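PDB 4WES: nitrogenase molybdenum-iron protein alpha chain from Clostridium pasteurianum, which forms, with the beta chain, the molybdenum-iron component of nitrogenase, which carries the P-cluster and the iron-molybdenum cofactor that reduces dinitrogen to ammonium. Local coordinates for residues A[166-171]-A[244-249]; A[478-481]-A[485-488]. All coordinates share one frame; numbering follows the deposited sequence.

Contact 1 of 2, residues A[166-171]-A[244-249]; sequences GIPVHA and ATYEKV
Strand 169-172 is an outermost strand, within this chain, of a four-stranded parallel sheet of the nitrogenase component 1 fold, and here H170 and P168 on and just before it meet Y246 from the first turn of helix 246-250. The contact is essentially one tyrosine reaching over to the strand. Y246 turns its CG away from its own main-chain N (chi1 -177°), and the ring reaches toward the strand across a CA-CA gap of 10.2 Å to P168. Its OH meets the imidazole of H170 at the ring edge, and H170 NE2 and Y246 OH form a short hydrogen bond of 2.6 Å, nearly straight at 168°; either group could be the donor. The two side chains arrive from opposite directions and their rings meet rim to rim, the planes 30° apart, so this is not a stack. P168 flanks the same hydroxyl, its CB 3.3 Å from Y246 OH, while its CG lies 4.1 Å from Y246 CZ. M69 of strand 69-74, two strands in from 169-172, touches both H170 and Y246. At the helix start, D68 OD1 accepts from Y246 N, and T245 is the N-cap: its OG1 takes the amide proton of K248 N at 3.0 Å.

Contact 2 of 2, residues A[478-481]-A[485-488]; sequences SKQL and DYNG
D485 and Q480 cross at about a right angle, and the carboxylate of D485 lies between the backbone and the side-chain amide of the glutamine. OD1 receives the main-chain N-H: Q480 N to D485 OD1 is 2.8 Å, close to straight at 167°, on the syn side but 33° out of the carboxylate plane. The other oxygen takes the amide end, Q480 NE2 to D485 OD2 also at 2.8 Å. This donor comes from above the carboxylate plane, in keeping with the 81° between the amide and carboxylate planes. Q480 gets there by running extended beyond CG, which places NE2 within reach of both OD2 and the Y486 hydroxyl. Q480 NE2 donates to Y486 OH at 3.1 Å, with the hydroxyl lying in the amide plane, so two acceptors fix the rotation of the amide. K479 approaches differently: its chain bends at chi2 and crosses D485 at about a right angle, with K479 CD 3.3 Å from D485 OD1. Its NZ, 4.3 Å from D485 OD1, is too far for a salt bridge; a water that accepts from K479 NZ makes a weak bond to D485 OD2. A second water donates to both Q480 O and D485 OD1, 2.7 Å from the latter. K468 of helix 465-473 forms a salt bridge with OD2, and Q308 of the beta chain donates to D485 O. This loop carries H482, a ligand of the iron-molybdenum cofactor, and the Q480 side chain comes within about 4 Å of the bound homocitrate. With the K468 salt bridge, K479 near by and two N-H donors, the buried carboxylate would probably be stabilised as the anion, and the bonds of NE2 to D485 and Y486 are consistent with a fixed orientation of the Q480 side chain next to the homocitrate.

Overall arrangement
Both contacts are buried, yet they hold different elements: contact 1 joins the edge of a parallel sheet to a short helix, whereas contact 2 closes a loop on itself between helices 465-473 and 492-507. Their centres are 31 Å apart and their nearest atoms about 17 Å, so they do not touch, and they follow one another along the chain. Contact 1 lies away from the cluster sites, has no other chain against it and has one hydrogen bond, between a histidine and a tyrosine, with a proline packed beside it. Contact 2 sits next to homocitrate and the beta chain, and its chemistry is correspondingly polar, with a carboxylate, an amide, lysines and waters in one network.

Contact 1 of 2, residues A[166-171]-A[244-249]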
loop_
_atom_site.group_PDB
_atom_site.type_symbol
_atom_site.label_atom_id
_atom_site.label_comp_id
_atom_site.label_asym_id
_atom_site.label_seq_id
_atom_site.Cartn_x
_atom_site.Cartn_y
_atom_site.Cartn_z
ATOM N N GLY A 166 17.053 -42.373 -17.220
ATOM C CA GLY A 166 17.673 -42.105 -18.502
ATOM C C GLY A 166 18.281 -40.724 -18.663
ATOM O O GLY A 166 18.545 -40.327 -19.783
ATOM N N ILE A 167 18.499 -40.005 -17.553
ATOM C CA ILE A 167 19.216 -38.725 -17.565
ATOM C C ILE A 167 20.260 -38.781 -16.465
ATOM O O ILE A 167 20.191 -39.606 -15.547
ATOM C CB ILE A 167 18.289 -37.471 -17.386
ATOM C CG1 ILE A 167 17.605 -37.462 -16.023
ATOM C CG2 ILE A 167 17.320 -37.378 -18.557
ATOM C CD1 ILE A 167 17.003 -36.118 -15.689
ATOM N N PRO A 168 21.230 -37.860 -16.522
ATOM C CA PRO A 168 22.280 -37.884 -15.502
ATOM C C PRO A 168 21.747 -37.463 -14.128
ATOM O O PRO A 168 20.893 -36.557 -14.050
ATOM C CB PRO A 168 23.285 -36.869 -16.019
ATOM C CG PRO A 168 23.067 -36.806 -17.526
ATOM C CD PRO A 168 21.576 -36.954 -17.615
ATOM N N VAL A 169 22.246 -38.103 -13.083
ATOM C CA VAL A 169 21.960 -37.715 -11.706
ATOM C C VAL A 169 23.306 -37.604 -11.026
ATOM O O VAL A 169 24.061 -38.569 -10.972
ATOM C CB VAL A 169 21.037 -38.707 -10.980
ATOM C CG1 VAL A 169 20.665 -38.184 -9.620
ATOM C CG2 VAL A 169 19.765 -38.969 -11.790
ATOM N N HIS A 170 23.610 -36.432 -10.492
ATOM C CA HIS A 170 24.924 -36.155 -9.913
ATOM C C HIS A 170 24.815 -35.955 -8.419
ATOM O O HIS A 170 24.108 -35.050 -7.960
ATOM C CB HIS A 170 25.538 -34.912 -10.526
ATOM C CG HIS A 170 25.669 -35.010 -12.017
ATOM N ND1 HIS A 170 26.458 -35.962 -12.610
ATOM C CD2 HIS A 170 25.132 -34.292 -13.024
ATOM C CE1 HIS A 170 26.408 -35.811 -13.918
ATOM N NE2 HIS A 170 25.600 -34.826 -14.204
ATOM N N ALA A 171 25.515 -36.801 -7.676
ATOM C CA ALA A 171 25.568 -36.692 -6.208
ATOM C C ALA A 171 26.764 -35.868 -5.746
ATOM O O ALA A 171 27.866 -36.003 -6.262
ATOM C CB ALA A 171 25.612 -38.083 -5.584
ATOM N N ALA A 244 23.969 -20.699 -16.873
ATOM C CA ALA A 244 24.381 -21.838 -17.671
ATOM C C ALA A 244 23.262 -22.828 -17.889
ATOM O O ALA A 244 22.451 -23.097 -17.009
ATOM C CB ALA A 244 25.529 -22.571 -16.988
ATOM N N THR A 245 23.279 -23.430 -19.084
ATOM C CA THR A 245 22.599 -24.690 -19.293
ATOM C C THR A 245 23.537 -25.838 -18.963
ATOM O O THR A 245 24.779 -25.728 -19.076
ATOM C CB THR A 245 22.127 -24.864 -20.748
ATOM O OG1 THR A 245 23.275 -24.897 -21.590
ATOM C CG2 THR A 245 21.170 -23.766 -21.130
ATOM N N TYR A 246 22.938 -26.979 -18.628
ATOM C CA TYR A 246 23.715 -28.187 -18.410
ATOM C C TYR A 246 24.556 -28.537 -19.632
ATOM O O TYR A 246 25.742 -28.891 -19.538
ATOM C CB TYR A 246 22.749 -29.317 -18.033
ATOM C CG TYR A 246 23.410 -30.615 -17.700
ATOM C CD1 TYR A 246 24.003 -30.820 -16.467
ATOM C CD2 TYR A 246 23.426 -31.677 -18.622
ATOM C CE1 TYR A 246 24.596 -32.005 -16.131
ATOM C CE2 TYR A 246 24.010 -32.880 -18.274
ATOM C CZ TYR A 246 24.600 -33.054 -17.050
ATOM O OH TYR A 246 25.196 -34.241 -16.744
ATOM N N GLU A 247 23.952 -28.433 -20.826
ATOM C CA GLU A 247 24.654 -28.773 -22.056
ATOM C C GLU A 247 25.865 -27.877 -22.277
ATOM O O GLU A 247 26.903 -28.341 -22.773
ATOM C CB GLU A 247 23.677 -28.709 -23.213
ATOM C CG GLU A 247 24.297 -29.014 -24.571
ATOM C CD GLU A 247 23.242 -28.981 -25.636
ATOM O OE1 GLU A 247 23.296 -28.054 -26.468
ATOM O OE2 GLU A 247 22.368 -29.874 -25.629
ATOM N N LYS A 248 25.770 -26.600 -21.932
ATOM C CA LYS A 248 26.941 -25.738 -22.093
ATOM C C LYS A 248 28.069 -26.183 -21.181
ATOM O O LYS A 248 29.252 -26.141 -21.564
ATOM C CB LYS A 248 26.604 -24.252 -21.915
ATOM C CG LYS A 248 25.915 -23.751 -23.176
ATOM C CD LYS A 248 25.180 -22.458 -23.134
ATOM C CE LYS A 248 26.094 -21.310 -23.011
ATOM N NZ LYS A 248 25.405 -19.950 -23.090
ATOM N N VAL A 249 27.757 -26.582 -19.940
ATOM C CA VAL A 249 28.805 -27.094 -19.092
ATOM C C VAL A 249 29.405 -28.383 -19.678
ATOM O O VAL A 249 30.628 -28.580 -19.662
ATOM C CB VAL A 249 28.307 -27.284 -17.649
ATOM C CG1 VAL A 249 29.428 -27.733 -16.742
ATOM C CG2 VAL A 249 27.680 -25.991 -17.098
#

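Contact 2 of 2, residues A[478-481]-A[485-488]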
loop_
_atom_site.group_PDB
_atom_site.type_symbol
_atom_site.label_atom_id
_atom_site.label_comp_id
_atom_site.label_asym_id
_atom_site.label_seq_id
_atom_site.Cartn_x
_atom_site.Cartn_y
_atom_site.Cartn_z
ATOM N N SER A 478 27.582 1.027 4.614
ATOM C CA SER A 478 28.013 -0.303 4.217
ATOM C C SER A 478 27.243 -0.761 3.003
ATOM O O SER A 478 26.043 -1.001 3.095
ATOM C CB SER A 478 27.847 -1.318 5.363
ATOM O OG SER A 478 28.274 -2.606 4.955
ATOM N N LYS A 479 27.920 -0.910 1.878
ATOM C CA LYS A 479 27.313 -1.500 0.692
ATOM C C LYS A 479 27.734 -2.946 0.586
ATOM O O LYS A 479 28.895 -3.310 0.817
ATOM C CB LYS A 479 27.669 -0.700 -0.563
ATOM C CG LYS A 479 26.952 0.663 -0.639
ATOM C CD LYS A 479 25.452 0.541 -0.677
ATOM C CE LYS A 479 24.686 1.825 -0.913
ATOM N NZ LYS A 479 23.229 1.536 -1.003
ATOM N N GLN A 480 26.771 -3.787 0.216
ATOM C CA GLN A 480 26.973 -5.226 0.119
ATOM C C GLN A 480 27.676 -5.605 -1.199
ATOM O O GLN A 480 27.193 -5.302 -2.288
ATOM C CB GLN A 480 25.629 -5.925 0.140
ATOM C CG GLN A 480 24.838 -5.720 1.418
ATOM C CD GLN A 480 23.555 -6.506 1.403
ATOM O OE1 GLN A 480 23.564 -7.746 1.447
ATOM N NE2 GLN A 480 22.424 -5.820 1.284
ATOM N N LEU A 481 28.808 -6.303 -1.079
ATOM C CA LEU A 481 29.507 -6.780 -2.269
ATOM C C LEU A 481 29.126 -8.199 -2.675
ATOM O O LEU A 481 29.632 -8.677 -3.697
ATOM C CB LEU A 481 31.026 -6.625 -2.148
ATOM C CG LEU A 481 31.532 -5.215 -2.349
ATOM C CD1 LEU A 481 33.054 -5.187 -2.245
ATOM C CD2 LEU A 481 31.101 -4.599 -3.676
ATOM N N ASP A 485 23.256 -5.114 -2.891
ATOM C CA ASP A 485 22.072 -4.404 -2.446
ATOM C C ASP A 485 20.976 -4.463 -3.498
ATOM O O ASP A 485 20.211 -3.542 -3.709
ATOM C CB ASP A 485 22.406 -2.964 -2.051
ATOM C CG ASP A 485 23.170 -2.914 -0.744
ATOM O OD1 ASP A 485 24.397 -2.630 -0.778
ATOM O OD2 ASP A 485 22.561 -3.166 0.334
ATOM N N TYR A 486 20.848 -5.631 -4.161
ATOM C CA TYR A 486 19.678 -5.912 -4.984
ATOM C C TYR A 486 19.704 -5.071 -6.272
ATOM O O TYR A 486 18.658 -4.808 -6.848
ATOM C CB TYR A 486 18.331 -5.787 -4.161
ATOM C CG TYR A 486 18.598 -6.293 -2.766
ATOM C CD1 TYR A 486 18.976 -7.599 -2.540
ATOM C CD2 TYR A 486 18.615 -5.434 -1.678
ATOM C CE1 TYR A 486 19.372 -8.045 -1.327
ATOM C CE2 TYR A 486 19.023 -5.868 -0.428
ATOM C CZ TYR A 486 19.431 -7.159 -0.260
ATOM O OH TYR A 486 19.876 -7.550 0.988
ATOM N N ASN A 487 20.923 -4.774 -6.708
ATOM C CA ASN A 487 21.223 -4.041 -7.928
ATOM C C ASN A 487 22.124 -4.872 -8.855
ATOM O O ASN A 487 22.472 -6.010 -8.576
ATOM C CB ASN A 487 21.943 -2.731 -7.589
ATOM C CG ASN A 487 21.120 -1.839 -6.703
ATOM O OD1 ASN A 487 19.960 -1.547 -7.000
ATOM N ND2 ASN A 487 21.699 -1.426 -5.562
ATOM N N GLY A 488 22.500 -4.281 -9.972
ATOM C CA GLY A 488 23.426 -4.906 -10.892
ATOM C C GLY A 488 22.976 -4.789 -12.333
ATOM O O GLY A 488 21.817 -4.476 -12.595
HETATM O O HOH W 1 21.370 0.044 0.638
HETATM O O HOH W 2 26.006 -2.863 -2.937
#